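Local coordinates for carbohydrate-binding module family 14 protein (Pseudocercospora fuligena, PDB 4Z4A), which is a fungal avirulence effector (Avr4) with a chitin-binding module of family 14, which binds chitin and is recognised by the Cf-4 receptor, at the interface of chains A and B. Numbering follows the deposited sequence. Chains: chain A/B, Carbohydrate-binding module family 14 protein.

The interface of chains A and B. Residues chain A 37, 39, 60, 65; chain B 39, 60, 63, 65.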
# COMPACT_ATOMS: atom_id res chain seq x y z
N LYS A 37 10.91 7.21 -6.09
CA LYS A 37 9.98 8.26 -5.67
C LYS A 37 8.76 7.68 -4.95
O LYS A 37 7.73 8.34 -4.80
CB LYS A 37 9.62 9.19 -6.84
CG LYS A 37 10.86 9.92 -7.37
CD LYS A 37 10.50 11.12 -8.24
CE LYS A 37 11.74 11.93 -8.61
NZ LYS A 37 12.46 11.21 -9.68
N LEU A 39 6.70 5.59 -6.01
CA LEU A 39 5.55 5.68 -6.87
C LEU A 39 4.77 4.38 -7.00
O LEU A 39 3.55 4.39 -7.07
CB LEU A 39 5.92 6.19 -8.29
CG LEU A 39 6.45 7.61 -8.38
CD1 LEU A 39 6.87 7.93 -9.81
CD2 LEU A 39 5.41 8.60 -7.92
N PRO A 60 7.82 10.24 0.39
CA PRO A 60 8.83 11.33 0.24
C PRO A 60 8.46 12.55 1.07
O PRO A 60 7.32 13.07 0.97
CB PRO A 60 8.79 11.67 -1.27
CG PRO A 60 8.22 10.44 -1.89
CD PRO A 60 7.23 9.88 -0.90
N TYR A 65 13.45 14.10 -2.62
CA TYR A 65 13.27 12.63 -2.68
C TYR A 65 14.43 11.82 -2.05
O TYR A 65 14.78 10.71 -2.47
CB TYR A 65 13.00 12.19 -4.11
CG TYR A 65 11.68 12.68 -4.64
CD1 TYR A 65 10.50 12.01 -4.38
CD2 TYR A 65 11.61 13.83 -5.42
CE1 TYR A 65 9.28 12.49 -4.88
CE2 TYR A 65 10.41 14.30 -5.93
CZ TYR A 65 9.24 13.66 -5.64
OH TYR A 65 8.03 14.11 -6.16
N LEU B 39 0.45 10.46 -2.05
CA LEU B 39 1.49 10.42 -1.04
C LEU B 39 1.07 9.66 0.19
O LEU B 39 1.91 8.98 0.78
CB LEU B 39 1.89 11.86 -0.64
CG LEU B 39 2.65 12.54 -1.76
CD1 LEU B 39 2.86 14.01 -1.41
CD2 LEU B 39 4.01 11.91 -2.00
N PRO B 60 1.07 7.32 -9.55
CA PRO B 60 1.32 8.42 -10.51
C PRO B 60 2.30 8.02 -11.60
O PRO B 60 3.21 7.26 -11.31
CB PRO B 60 1.98 9.49 -9.64
CG PRO B 60 1.47 9.18 -8.25
CD PRO B 60 1.46 7.68 -8.19
N ASP B 63 6.68 12.09 -11.80
CA ASP B 63 6.68 13.17 -10.83
C ASP B 63 6.09 14.51 -11.31
O ASP B 63 6.24 15.53 -10.63
CB ASP B 63 8.09 13.33 -10.23
CG ASP B 63 9.10 13.94 -11.20
OD1 ASP B 63 8.82 14.07 -12.42
OD2 ASP B 63 10.22 14.25 -10.72
N TYR B 65 2.85 14.21 -11.63
CA TYR B 65 1.62 13.89 -10.90
C TYR B 65 0.37 14.38 -11.63
O TYR B 65 -0.45 15.11 -11.05
CB TYR B 65 1.65 14.42 -9.46
CG TYR B 65 2.81 13.88 -8.66
CD1 TYR B 65 2.74 12.64 -8.02
CD2 TYR B 65 3.97 14.63 -8.51
CE1 TYR B 65 3.79 12.16 -7.27
CE2 TYR B 65 5.04 14.16 -7.76
CZ TYR B 65 4.95 12.92 -7.16
OH TYR B 65 6.01 12.48 -6.43
O HOH W 1 5.95 10.26 -4.73
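A:Tyr65 and B:Tyr65, which touch through their side chains, both sit on loops with positive phi, while A:Pro60 and B:Pro60 end the strands 54-60. The patch is part of a two-fold symmetric contact between two copies of a CBM14 (peritrophin-A-like) chitin-binding module. The structure alone does not establish whether this pair forms in solution.

The two tyrosine side chains point at one another end on. Their phenol hydroxyls hydrogen-bond, OH of A:Tyr65 to OH of B:Tyr65, at 2.6 Å. The donor cannot be assigned. The two rings are nearly parallel. A:Tyr65 OH lies in the plane of the B:Tyr65 ring, at its edge, whereas B:Tyr65 OH sits slightly off the plane of the A:Tyr65 ring. In A:Tyr65, CG stands beside the backbone N and anti to the carbonyl carbon (chi1 -67°), which sends the ring out toward chain B.

Water 1 also lies at the edge of the B:Tyr65 ring and in its plane. It is 2.8 Å from B:Tyr65 OH. Its distance to the carbonyl O of A:Lys37 is 2.6 Å. The B phenol oxygen thus has a second polar partner, and the water ties it to the chain A backbone.

The A:Lys37 side chain covers one face of the A:Tyr65 ring, with CD 3.7 Å above the plane and over its centre. This packing would help to hold the ring in place. The lysine bends at its last torsion (chi4 76°). Its ammonium NZ forms a long salt bridge of 3.9 Å with carboxylate OD2 of B:Asp63. That oxygen lies nearer the CE methylene than NZ, so the charge pairing is loose. The aliphatic part touches the same residue, with A:Lys37 CD 3.8 Å from B:Asp63 CB.

Leucine and proline pack on each other in both directions. Methyl CD2 of A:Leu39 lies 3.9 Å from CB of B:Pro60 and also meets CE1 of the B:Tyr65 ring. In the twin contact, CD2 of B:Leu39 is 4.0 Å from CD of A:Pro60.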